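Long-range contacts in protein induced by osmotic stress (Scheffersomyces stipitis, PDB 5YWN), which probably reduces ketones, haloketones among them, to alcohols with NADPH, as a short-chain reductase of the dihydroflavonol-4-reductase subfamily, and probably acts as a cinnamyl-alcohol dehydrogenase: residues Phe86-Leu96 with Tyr152-Tyr163; Ser124-Pro132 with Leu142-Leu150. The protein carries 1 engineered substitution. One frame throughout, in Å; residues are numbered along the deposited sequence.

Overall arrangement
Contacts 1 and 2 illustrate how an extended short-chain reductase builds its cofactor side from loops and helix starts beyond the strand ends. Along the chain contact 2 is nested within the loop that contact 1 closes: segment 86-96 follows strand 74-79, segment 124-132 follows strand 119-123, then comes segment 142-150, and finally segment 152-163, which leads into helix 159-181. Their centres lie about 17 Å apart, yet they touch, Y163 packing on V127 and both S155 and L161 on L150. Both also reach NADP, through Y163 in contact 1 and through S124 and S125 in contact 2, so the two packings meet around one cofactor site of the Rossmann fold.

Contact 1 of 2, residues Phe86-Leu96 with Tyr152-Tyr163; sequences FEVEDTEKEIL and YEQSKTHGVLAY. With NAP (NADP nicotinamide-adenine-dinucleotide phosphate), chain B.
L96 packs against both parts of 152-163, and its side chain can be followed outward as a small example of one leucine joining two helical pieces. Its CB lies 4.0 Å from Y152 OH; CG lies 4.4 Å from A162 CB, and there the branches part. CD1 stands over one face of the Y152 ring and also approaches K156 CG, while CD2 touches S155 OG and A162 O, each at 3.6 Å. S155 OG is itself tied back to Y152 O.

Polar bonds border this apolar patch. T91 OG1, set between its backbone N and carbonyl carbon (chi1 53°), donates to K156 O at 2.7 Å, in the carbonyl plane and on a lone pair. Y152 OH gives its proton to the anti lone pair of E92 OE1 at 2.9 Å. A water bridges that same oxygen to K156 NZ, linking two opposite charges that do not meet directly.

Towards the cofactor the packing becomes aromatic. F86 turns its edge to the face of Y163, an offset edge-to-face pair with centroids 5.4 Å apart, while F86 O receives a CA-H...O contact from G159 CA at 3.2 Å, nearly straight (170°).

Helix 91-113 thus starts beside helix 159-181, their first turns crossing at -49° with axes 9.4 Å apart. I95 and A162 fill the crossing; Y152 and S155 of helix 152-155 meet L96, and Y152 also touches I100 further along helix 91-113. Y163 extends to NADP and K167, consistent with the Tyr-Lys pair of short-chain dehydrogenases.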
loop_
_atom_site.group_PDB
_atom_site.type_symbol
_atom_site.label_atom_id
_atom_site.label_comp_id
_atom_site.label_asym_id
_atom_site.label_seq_id
_atom_site.Cartn_x
_atom_site.Cartn_y
_atom_site.Cartn_z
ATOM N N PHE A 86 -10.783 -0.079 10.092
ATOM C CA PHE A 86 -11.161 1.104 10.806
ATOM C C PHE A 86 -12.216 0.972 11.881
ATOM O O PHE A 86 -12.385 1.860 12.657
ATOM C CB PHE A 86 -11.559 2.159 9.848
ATOM C CG PHE A 86 -10.578 2.380 8.795
ATOM C CD1 PHE A 86 -9.274 2.585 9.102
ATOM C CD2 PHE A 86 -10.946 2.339 7.498
ATOM C CE1 PHE A 86 -8.338 2.759 8.138
ATOM C CE2 PHE A 86 -10.025 2.510 6.519
ATOM C CZ PHE A 86 -8.715 2.732 6.837
ATOM N N GLU A 87 -12.918 -0.133 11.911
ATOM C CA GLU A 87 -13.945 -0.244 12.856
ATOM C C GLU A 87 -13.502 -1.244 13.883
ATOM O O GLU A 87 -13.443 -2.423 13.634
ATOM C CB GLU A 87 -15.206 -0.624 12.117
ATOM C CG GLU A 87 -15.250 -2.055 11.662
ATOM C CD GLU A 87 -14.605 -2.335 10.325
ATOM O OE1 GLU A 87 -13.893 -1.470 9.758
ATOM O OE2 GLU A 87 -14.834 -3.473 9.855
ATOM N N VAL A 88 -13.148 -0.737 15.043
ATOM C CA VAL A 88 -12.517 -1.545 16.046
ATOM C C VAL A 88 -13.018 -1.259 17.445
ATOM O O VAL A 88 -13.527 -0.203 17.708
ATOM C CB VAL A 88 -10.986 -1.365 15.996
ATOM C CG1 VAL A 88 -10.465 -1.711 14.617
ATOM C CG2 VAL A 88 -10.612 0.043 16.340
ATOM N N GLU A 89 -12.911 -2.229 18.323
ATOM C CA GLU A 89 -13.181 -1.972 19.724
ATOM C C GLU A 89 -12.194 -1.026 20.390
ATOM O O GLU A 89 -12.581 -0.208 21.138
ATOM C CB GLU A 89 -13.243 -3.281 20.529
ATOM C CG GLU A 89 -13.556 -3.123 22.013
ATOM C CD GLU A 89 -13.153 -4.323 22.878
ATOM O OE1 GLU A 89 -11.992 -4.419 23.309
ATOM O OE2 GLU A 89 -14.006 -5.166 23.158
ATOM N N ASP A 90 -10.909 -1.238 20.145
ATOM C CA ASP A 90 -9.845 -0.504 20.788
ATOM C C ASP A 90 -8.875 -0.012 19.711
ATOM O O ASP A 90 -8.168 -0.782 19.137
ATOM C CB ASP A 90 -9.157 -1.443 21.758
ATOM C CG ASP A 90 -8.172 -0.767 22.659
ATOM O OD1 ASP A 90 -7.241 -0.129 22.228
ATOM O OD2 ASP A 90 -8.328 -0.893 23.846
ATOM N N THR A 91 -8.846 1.278 19.479
ATOM C CA THR A 91 -7.988 1.831 18.475
ATOM C C THR A 91 -6.531 1.599 18.736
ATOM O O THR A 91 -5.802 1.456 17.821
ATOM C CB THR A 91 -8.186 3.325 18.241
ATOM O OG1 THR A 91 -8.086 4.006 19.465
ATOM C CG2 THR A 91 -9.487 3.583 17.596
ATOM N N GLU A 92 -6.115 1.661 19.971
ATOM C CA GLU A 92 -4.746 1.393 20.305
ATOM C C GLU A 92 -4.276 -0.063 20.099
ATOM O O GLU A 92 -3.305 -0.301 19.473
ATOM C CB GLU A 92 -4.495 1.830 21.741
ATOM C CG GLU A 92 -3.093 2.245 22.043
ATOM C CD GLU A 92 -2.944 2.981 23.349
ATOM O OE1 GLU A 92 -2.086 3.831 23.438
ATOM O OE2 GLU A 92 -3.645 2.670 24.296
ATOM N N LYS A 93 -5.006 -1.008 20.644
ATOM C CA LYS A 93 -4.656 -2.383 20.509
ATOM C C LYS A 93 -4.749 -2.885 19.083
ATOM O O LYS A 93 -3.999 -3.690 18.701
ATOM C CB LYS A 93 -5.461 -3.257 21.431
ATOM C CG LYS A 93 -5.403 -2.879 22.879
ATOM C CD LYS A 93 -5.596 -4.112 23.746
ATOM C CE LYS A 93 -5.496 -3.818 25.241
ATOM N NZ LYS A 93 -5.012 -5.006 26.002
ATOM N N GLU A 94 -5.726 -2.412 18.351
ATOM C CA GLU A 94 -5.974 -2.904 17.049
ATOM C C GLU A 94 -5.424 -2.122 15.875
ATOM O O GLU A 94 -5.338 -2.641 14.811
ATOM C CB GLU A 94 -7.463 -3.134 16.863
ATOM C CG GLU A 94 -8.105 -4.054 17.870
ATOM C CD GLU A 94 -9.582 -4.232 17.606
ATOM O OE1 GLU A 94 -10.407 -3.834 18.428
ATOM O OE2 GLU A 94 -9.889 -4.737 16.546
ATOM N N ILE A 95 -5.090 -0.881 16.077
ATOM C CA ILE A 95 -4.556 -0.116 14.996
ATOM C C ILE A 95 -3.169 0.457 15.299
ATOM O O ILE A 95 -2.264 0.192 14.629
ATOM C CB ILE A 95 -5.536 0.996 14.604
ATOM C CG1 ILE A 95 -6.840 0.412 14.092
ATOM C CG2 ILE A 95 -4.923 1.922 13.587
ATOM C CD1 ILE A 95 -7.922 1.404 13.846
ATOM N N LEU A 96 -3.072 1.271 16.326
ATOM C CA LEU A 96 -1.862 1.957 16.626
ATOM C C LEU A 96 -0.687 1.098 17.058
ATOM O O LEU A 96 0.302 1.197 16.486
ATOM C CB LEU A 96 -2.121 3.059 17.617
ATOM C CG LEU A 96 -2.928 4.260 17.151
ATOM C CD1 LEU A 96 -3.577 4.896 18.331
ATOM C CD2 LEU A 96 -2.109 5.265 16.397
ATOM N N TYR A 152 -0.832 11.816 18.795
ATOM C CA TYR A 152 -1.165 10.483 19.196
ATOM C C TYR A 152 -2.475 10.469 20.000
ATOM O O TYR A 152 -3.299 9.650 19.803
ATOM C CB TYR A 152 -0.040 9.861 19.990
ATOM C CG TYR A 152 -0.191 8.382 20.289
ATOM C CD1 TYR A 152 -0.927 7.934 21.363
ATOM C CD2 TYR A 152 0.405 7.451 19.516
ATOM C CE1 TYR A 152 -1.040 6.608 21.639
ATOM C CE2 TYR A 152 0.299 6.122 19.790
ATOM C CZ TYR A 152 -0.442 5.701 20.850
ATOM O OH TYR A 152 -0.566 4.378 21.090
ATOM N N GLU A 153 -2.643 11.428 20.873
ATOM C CA GLU A 153 -3.854 11.525 21.648
ATOM C C GLU A 153 -5.111 11.738 20.760
ATOM O O GLU A 153 -6.094 11.092 20.940
ATOM C CB GLU A 153 -3.739 12.620 22.689
ATOM C CG GLU A 153 -5.041 12.888 23.371
ATOM C CD GLU A 153 -4.961 13.866 24.527
ATOM O OE1 GLU A 153 -6.010 14.086 25.134
ATOM O OE2 GLU A 153 -3.890 14.382 24.798
ATOM N N GLN A 154 -5.009 12.612 19.783
ATOM C CA GLN A 154 -6.063 12.815 18.821
ATOM C C GLN A 154 -6.312 11.549 17.998
ATOM O O GLN A 154 -7.404 11.222 17.677
ATOM C CB GLN A 154 -5.756 13.959 17.889
ATOM C CG GLN A 154 -5.541 15.302 18.507
ATOM C CD GLN A 154 -5.122 16.381 17.483
ATOM O OE1 GLN A 154 -4.098 16.306 16.828
ATOM N NE2 GLN A 154 -5.949 17.405 17.375
ATOM N N SER A 155 -5.247 10.868 17.657
ATOM C CA SER A 155 -5.324 9.721 16.793
ATOM C C SER A 155 -6.141 8.593 17.389
ATOM O O SER A 155 -6.760 7.901 16.692
ATOM C CB SER A 155 -3.965 9.299 16.327
ATOM O OG SER A 155 -3.405 8.466 17.221
ATOM N N LYS A 156 -6.165 8.490 18.698
ATOM C CA LYS A 156 -6.892 7.477 19.432
ATOM C C LYS A 156 -8.429 7.479 19.301
ATOM O O LYS A 156 -9.058 6.508 19.469
ATOM C CB LYS A 156 -6.525 7.484 20.924
ATOM C CG LYS A 156 -5.112 7.157 21.273
ATOM C CD LYS A 156 -4.791 7.391 22.735
ATOM C CE LYS A 156 -5.403 6.345 23.617
ATOM N NZ LYS A 156 -5.293 6.557 25.069
ATOM N N THR A 157 -8.992 8.617 19.030
ATOM C CA THR A 157 -10.406 8.840 19.215
ATOM C C THR A 157 -11.341 7.988 18.380
ATOM O O THR A 157 -12.382 7.628 18.814
ATOM C CB THR A 157 -10.746 10.313 19.106
ATOM O OG1 THR A 157 -10.381 10.779 17.833
ATOM C CG2 THR A 157 -9.993 11.093 20.197
ATOM N N HIS A 158 -10.934 7.700 17.167
ATOM C CA HIS A 158 -11.641 6.805 16.323
ATOM C C HIS A 158 -10.809 6.226 15.200
ATOM O O HIS A 158 -9.763 6.699 14.907
ATOM C CB HIS A 158 -12.910 7.420 15.813
ATOM C CG HIS A 158 -12.707 8.589 14.936
ATOM N ND1 HIS A 158 -12.644 8.484 13.578
ATOM C CD2 HIS A 158 -12.604 9.900 15.219
ATOM C CE1 HIS A 158 -12.510 9.686 13.057
ATOM N NE2 HIS A 158 -12.475 10.560 14.033
ATOM N N GLY A 159 -11.370 5.231 14.559
ATOM C CA GLY A 159 -10.646 4.324 13.719
ATOM C C GLY A 159 -9.929 4.961 12.566
ATOM O O GLY A 159 -8.809 4.662 12.368
ATOM N N VAL A 160 -10.553 5.871 11.867
ATOM C CA VAL A 160 -9.889 6.545 10.790
ATOM C C VAL A 160 -8.699 7.364 11.234
ATOM O O VAL A 160 -7.685 7.244 10.678
ATOM C CB VAL A 160 -10.870 7.407 9.964
ATOM C CG1 VAL A 160 -10.166 8.264 8.960
ATOM C CG2 VAL A 160 -11.883 6.542 9.266
ATOM N N LEU A 161 -8.866 8.165 12.269
ATOM C CA LEU A 161 -7.796 8.921 12.853
ATOM C C LEU A 161 -6.715 8.033 13.403
ATOM O O LEU A 161 -5.611 8.349 13.298
ATOM C CB LEU A 161 -8.280 9.865 13.904
ATOM C CG LEU A 161 -8.869 11.180 13.453
ATOM C CD1 LEU A 161 -9.220 12.124 14.557
ATOM C CD2 LEU A 161 -8.117 11.819 12.328
ATOM N N ALA A 162 -7.076 6.904 13.949
ATOM C CA ALA A 162 -6.139 5.947 14.398
ATOM C C ALA A 162 -5.260 5.421 13.266
ATOM O O ALA A 162 -4.125 5.317 13.437
ATOM C CB ALA A 162 -6.830 4.835 15.095
ATOM N N TYR A 163 -5.823 5.149 12.106
ATOM C CA TYR A 163 -5.040 4.721 10.952
ATOM C C TYR A 163 -4.073 5.789 10.535
ATOM O O TYR A 163 -2.965 5.510 10.352
ATOM C CB TYR A 163 -5.890 4.318 9.765
ATOM C CG TYR A 163 -5.105 3.948 8.538
ATOM C CD1 TYR A 163 -4.478 2.751 8.438
ATOM C CD2 TYR A 163 -4.985 4.815 7.498
ATOM C CE1 TYR A 163 -3.760 2.422 7.328
ATOM C CE2 TYR A 163 -4.285 4.486 6.365
ATOM C CZ TYR A 163 -3.658 3.293 6.300
ATOM O OH TYR A 163 -2.969 3.002 5.217
HETATM P PA NAP B . -4.785 -4.962 3.039
HETATM O O1A NAP B . -5.095 -5.446 1.642
HETATM O O2A NAP B . -5.774 -5.199 4.155
HETATM O O5B NAP B . -3.366 -5.581 3.483
HETATM C C5B NAP B . -3.020 -5.678 4.862
HETATM C C4B NAP B . -2.271 -6.981 5.114
HETATM O O4B NAP B . -1.476 -6.869 6.300
HETATM C C3B NAP B . -3.228 -8.148 5.304
HETATM O O3B NAP B . -3.021 -9.142 4.296
HETATM C C2B NAP B . -2.943 -8.713 6.681
HETATM O O2B NAP B . -2.547 -10.079 6.596
HETATM C C1B NAP B . -1.825 -7.863 7.267
HETATM N N9A NAP B . -2.282 -7.215 8.522
HETATM C C8A NAP B . -3.258 -6.291 8.618
HETATM N N7A NAP B . -3.426 -5.905 9.909
HETATM C C5A NAP B . -2.546 -6.589 10.662
HETATM C C6A NAP B . -2.193 -6.661 12.098
HETATM N N6A NAP B . -2.836 -5.900 13.017
HETATM N N1A NAP B . -1.208 -7.513 12.462
HETATM C C2A NAP B . -0.556 -8.278 11.566
HETATM N N3A NAP B . -0.830 -8.259 10.249
HETATM C C4A NAP B . -1.793 -7.453 9.742
HETATM O O3 NAP B . -4.473 -3.384 2.967
HETATM P PN NAP B . -3.786 -2.745 1.660
HETATM O O1N NAP B . -4.748 -1.750 1.058
HETATM O O2N NAP B . -3.240 -3.872 0.814
HETATM O O5D NAP B . -2.541 -1.932 2.278
HETATM C C5D NAP B . -1.217 -2.452 2.181
HETATM C C4D NAP B . -0.241 -1.520 2.888
HETATM O O4D NAP B . -0.021 -0.345 2.100
HETATM C C3D NAP B . -0.766 -1.078 4.246
HETATM O O3D NAP B . 0.086 -1.547 5.296
HETATM C C2D NAP B . -0.797 0.437 4.217
HETATM O O2D NAP B . 0.016 0.981 5.261
HETATM C C1D NAP B . -0.268 0.848 2.852
HETATM N N1N NAP B . -1.248 1.694 2.164
HETATM C C2N NAP B . -2.161 1.133 1.361
HETATM C C3N NAP B . -3.101 1.918 0.700
HETATM C C7N NAP B . -4.119 1.282 -0.199
HETATM O O7N NAP B . -5.080 1.936 -0.570
HETATM N N7N NAP B . -3.947 0.014 -0.570
HETATM C C4N NAP B . -3.087 3.293 0.879
HETATM C C5N NAP B . -2.132 3.849 1.718
HETATM C C6N NAP B . -1.215 3.020 2.354
HETATM P P2B NAP B . -3.645 -11.254 6.672
HETATM O O1X NAP B . -2.876 -12.435 7.217
HETATM O O2X NAP B . -4.697 -10.710 7.607
HETATM O O3X NAP B . -4.105 -11.416 5.243
HETATM O O HOH W 1 -2.269 5.671 25.275
#

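Contact 2 of 2, residues Ser124-Pro132 with Leu142-Leu150; sequences SSVVAMSVP and LSEASWSSL. With NAP (NADP nicotinamide-adenine-dinucleotide phosphate), chain B.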
loop_
_atom_site.group_PDB
_atom_site.type_symbol
_atom_site.label_atom_id
_atom_site.label_comp_id
_atom_site.label_asym_id
_atom_site.label_seq_id
_atom_site.Cartn_x
_atom_site.Cartn_y
_atom_site.Cartn_z
ATOM N N SER A 124 4.570 3.147 3.921
ATOM C CA SER A 124 3.876 4.161 4.659
ATOM C C SER A 124 2.605 4.537 3.904
ATOM O O SER A 124 1.991 3.701 3.341
ATOM C CB SER A 124 4.754 5.369 4.925
ATOM O OG SER A 124 4.289 6.177 5.934
ATOM N N SER A 125 2.223 5.796 3.992
ATOM C CA SER A 125 1.066 6.336 3.345
ATOM C C SER A 125 1.059 7.857 3.302
ATOM O O SER A 125 1.655 8.488 4.101
ATOM C CB SER A 125 -0.197 5.843 4.028
ATOM O OG SER A 125 -1.317 6.463 3.553
ATOM N N VAL A 126 0.239 8.407 2.439
ATOM C CA VAL A 126 0.027 9.828 2.406
ATOM C C VAL A 126 -0.522 10.334 3.740
ATOM O O VAL A 126 -0.289 11.405 4.066
ATOM C CB VAL A 126 -0.881 10.288 1.252
ATOM C CG1 VAL A 126 -2.310 9.888 1.469
ATOM C CG2 VAL A 126 -0.697 11.759 0.983
ATOM N N VAL A 127 -1.213 9.489 4.474
ATOM C CA VAL A 127 -1.781 9.813 5.756
ATOM C C VAL A 127 -0.735 10.143 6.807
ATOM O O VAL A 127 -1.041 10.791 7.748
ATOM C CB VAL A 127 -2.820 8.814 6.264
ATOM C CG1 VAL A 127 -3.847 8.536 5.193
ATOM C CG2 VAL A 127 -2.179 7.551 6.773
ATOM N N ALA A 128 0.475 9.673 6.599
ATOM C CA ALA A 128 1.626 10.058 7.385
ATOM C C ALA A 128 2.033 11.523 7.204
ATOM O O ALA A 128 2.655 12.059 8.015
ATOM C CB ALA A 128 2.801 9.121 7.190
ATOM N N MET A 129 1.670 12.089 6.086
ATOM C CA MET A 129 2.090 13.376 5.660
ATOM C C MET A 129 1.098 14.500 5.872
ATOM O O MET A 129 1.380 15.615 5.633
ATOM C CB MET A 129 2.422 13.302 4.195
ATOM C CG MET A 129 3.307 12.162 3.787
ATOM S SD MET A 129 3.567 12.062 2.036
ATOM C CE MET A 129 5.229 11.530 1.981
ATOM N N SER A 130 -0.071 14.133 6.320
ATOM C CA SER A 130 -1.217 14.970 6.299
ATOM C C SER A 130 -2.275 14.643 7.323
ATOM O O SER A 130 -2.180 13.702 8.011
ATOM C CB SER A 130 -1.851 14.887 4.942
ATOM O OG SER A 130 -2.468 16.090 4.640
ATOM N N VAL A 131 -3.320 15.452 7.310
ATOM C CA VAL A 131 -4.520 15.255 8.076
ATOM C C VAL A 131 -5.707 15.285 7.154
ATOM O O VAL A 131 -5.635 15.810 6.089
ATOM C CB VAL A 131 -4.704 16.326 9.155
ATOM C CG1 VAL A 131 -3.663 16.205 10.184
ATOM C CG2 VAL A 131 -4.666 17.700 8.552
ATOM N N PRO A 132 -6.824 14.755 7.572
ATOM C CA PRO A 132 -7.861 14.446 6.617
ATOM C C PRO A 132 -8.349 15.654 5.851
ATOM O O PRO A 132 -8.342 15.617 4.661
ATOM C CB PRO A 132 -8.971 13.920 7.504
ATOM C CG PRO A 132 -8.266 13.296 8.601
ATOM C CD PRO A 132 -7.113 14.160 8.866
ATOM N N LEU A 142 1.217 18.836 -0.999
ATOM C CA LEU A 142 2.095 17.884 -0.376
ATOM C C LEU A 142 3.380 17.636 -1.141
ATOM O O LEU A 142 3.416 17.713 -2.342
ATOM C CB LEU A 142 1.417 16.556 -0.129
ATOM C CG LEU A 142 0.143 16.517 0.659
ATOM C CD1 LEU A 142 -0.341 15.117 0.921
ATOM C CD2 LEU A 142 0.202 17.346 1.892
ATOM N N SER A 143 4.407 17.288 -0.371
ATOM C CA SER A 143 5.718 16.870 -0.836
ATOM C C SER A 143 6.307 15.748 0.001
ATOM O O SER A 143 5.755 15.372 0.958
ATOM C CB SER A 143 6.689 18.032 -0.875
ATOM O OG SER A 143 7.271 18.253 0.347
ATOM N N GLU A 144 7.471 15.272 -0.412
ATOM C CA GLU A 144 8.196 14.282 0.314
ATOM C C GLU A 144 8.623 14.774 1.706
ATOM O O GLU A 144 8.955 14.015 2.509
ATOM C CB GLU A 144 9.381 13.772 -0.463
ATOM C CG GLU A 144 9.069 13.088 -1.789
ATOM C CD GLU A 144 8.933 14.057 -2.953
ATOM O OE1 GLU A 144 9.005 15.230 -2.707
ATOM O OE2 GLU A 144 8.747 13.627 -4.074
ATOM N N ALA A 145 8.678 16.071 1.908
ATOM C CA ALA A 145 8.944 16.696 3.181
ATOM C C ALA A 145 7.783 16.785 4.201
ATOM O O ALA A 145 7.993 17.138 5.307
ATOM C CB ALA A 145 9.519 18.062 2.966
ATOM N N SER A 146 6.576 16.535 3.765
ATOM C CA SER A 146 5.388 16.747 4.535
ATOM C C SER A 146 5.197 15.715 5.636
ATOM O O SER A 146 5.340 14.575 5.415
ATOM C CB SER A 146 4.139 16.760 3.646
ATOM O OG SER A 146 4.217 17.611 2.580
ATOM N N TRP A 147 4.866 16.189 6.812
ATOM C CA TRP A 147 4.543 15.364 7.953
ATOM C C TRP A 147 3.205 15.764 8.584
ATOM O O TRP A 147 2.915 16.901 8.712
ATOM C CB TRP A 147 5.667 15.379 8.972
ATOM C CG TRP A 147 6.829 14.538 8.621
ATOM C CD1 TRP A 147 7.965 14.951 8.081
ATOM C CD2 TRP A 147 6.960 13.126 8.783
ATOM N NE1 TRP A 147 8.813 13.921 7.911
ATOM C CE2 TRP A 147 8.213 12.779 8.326
ATOM C CE3 TRP A 147 6.141 12.135 9.274
ATOM C CZ2 TRP A 147 8.651 11.488 8.327
ATOM C CZ3 TRP A 147 6.566 10.890 9.271
ATOM C CH2 TRP A 147 7.810 10.555 8.801
ATOM N N SER A 148 2.416 14.786 8.937
ATOM C CA SER A 148 1.177 15.033 9.587
ATOM C C SER A 148 1.332 15.683 10.953
ATOM O O SER A 148 2.162 15.342 11.700
ATOM C CB SER A 148 0.362 13.773 9.718
ATOM O OG SER A 148 -0.740 13.976 10.509
ATOM N N SER A 149 0.457 16.608 11.233
ATOM C CA SER A 149 0.379 17.240 12.507
ATOM C C SER A 149 -0.474 16.547 13.555
ATOM O O SER A 149 -0.535 17.002 14.647
ATOM C CB SER A 149 -0.055 18.690 12.351
ATOM O OG SER A 149 -1.285 18.822 11.764
ATOM N N LEU A 150 -1.143 15.472 13.203
ATOM C CA LEU A 150 -1.981 14.789 14.148
ATOM C C LEU A 150 -1.207 14.231 15.311
ATOM O O LEU A 150 -0.214 13.625 15.138
ATOM C CB LEU A 150 -2.694 13.654 13.494
ATOM C CG LEU A 150 -3.841 12.968 14.204
ATOM C CD1 LEU A 150 -5.032 13.894 14.280
ATOM C CD2 LEU A 150 -4.196 11.776 13.374
HETATM P PA NAP B . -4.785 -4.962 3.039
HETATM O O1A NAP B . -5.095 -5.446 1.642
HETATM O O2A NAP B . -5.774 -5.199 4.155
HETATM O O5B NAP B . -3.366 -5.581 3.483
HETATM C C5B NAP B . -3.020 -5.678 4.862
HETATM C C4B NAP B . -2.271 -6.981 5.114
HETATM O O4B NAP B . -1.476 -6.869 6.300
HETATM C C3B NAP B . -3.228 -8.148 5.304
HETATM O O3B NAP B . -3.021 -9.142 4.296
HETATM C C2B NAP B . -2.943 -8.713 6.681
HETATM O O2B NAP B . -2.547 -10.079 6.596
HETATM C C1B NAP B . -1.825 -7.863 7.267
HETATM N N9A NAP B . -2.282 -7.215 8.522
HETATM C C8A NAP B . -3.258 -6.291 8.618
HETATM N N7A NAP B . -3.426 -5.905 9.909
HETATM C C5A NAP B . -2.546 -6.589 10.662
HETATM C C6A NAP B . -2.193 -6.661 12.098
HETATM N N6A NAP B . -2.836 -5.900 13.017
HETATM N N1A NAP B . -1.208 -7.513 12.462
HETATM C C2A NAP B . -0.556 -8.278 11.566
HETATM N N3A NAP B . -0.830 -8.259 10.249
HETATM C C4A NAP B . -1.793 -7.453 9.742
HETATM O O3 NAP B . -4.473 -3.384 2.967
HETATM P PN NAP B . -3.786 -2.745 1.660
HETATM O O1N NAP B . -4.748 -1.750 1.058
HETATM O O2N NAP B . -3.240 -3.872 0.814
HETATM O O5D NAP B . -2.541 -1.932 2.278
HETATM C C5D NAP B . -1.217 -2.452 2.181
HETATM C C4D NAP B . -0.241 -1.520 2.888
HETATM O O4D NAP B . -0.021 -0.345 2.100
HETATM C C3D NAP B . -0.766 -1.078 4.246
HETATM O O3D NAP B . 0.086 -1.547 5.296
HETATM C C2D NAP B . -0.797 0.437 4.217
HETATM O O2D NAP B . 0.016 0.981 5.261
HETATM C C1D NAP B . -0.268 0.848 2.852
HETATM N N1N NAP B . -1.248 1.694 2.164
HETATM C C2N NAP B . -2.161 1.133 1.361
HETATM C C3N NAP B . -3.101 1.918 0.700
HETATM C C7N NAP B . -4.119 1.282 -0.199
HETATM O O7N NAP B . -5.080 1.936 -0.570
HETATM N N7N NAP B . -3.947 0.014 -0.570
HETATM C C4N NAP B . -3.087 3.293 0.879
HETATM C C5N NAP B . -2.132 3.849 1.718
HETATM C C6N NAP B . -1.215 3.020 2.354
HETATM P P2B NAP B . -3.645 -11.254 6.672
HETATM O O1X NAP B . -2.876 -12.435 7.217
HETATM O O2X NAP B . -4.697 -10.710 7.607
HETATM O O3X NAP B . -4.105 -11.416 5.243
HETATM O O HOH W 2 -1.123 11.098 10.855
#
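V126 and L142 form the tight end of this contact, their side chains crossing at about a right angle with V126 CG2 only 3.4 Å from L142 CD1, closer than methyl groups usually approach. W302 and L135 pack on both residues, so the pair is enclosed by other parts of the chain. Beside it M129 lays its CB 3.4 Å from S146 O and sends its thioether past the S143-S146 turn, where CE comes no nearer than 4.0 Å to S143 O.

At the other end the fit is looser. V131 CG1 meets S149 OG, on an exposed serine, at 3.9 Å, and the CB of L150 lies farther still.

Between these ends S148 joins the backbones. Its N donates to A128 O at 2.9 Å, tilted 29° from the carbonyl plane. Its hydroxyl, anti to its own N (chi1 171°), donates at 2.9 Å to S130 O from well above that carbonyl's plane. The hydroxyl makes three bonds, one as that donor and two as acceptor, from L150 N in an ST turn and from a water that bridges it to V127 O.

S148 thus satisfies A128 O and S130 O without a regular strand or helix, while S146 O is met by R258. At the cofactor end of 124-132, S124 OG is bonded to E171, and S125 OG accepts V127 N in an ST turn while lying 3.3 Å from C5N of NADP, which implies that the same irregular loop carries both this serine-based pairing and a wall of the nicotinamide site.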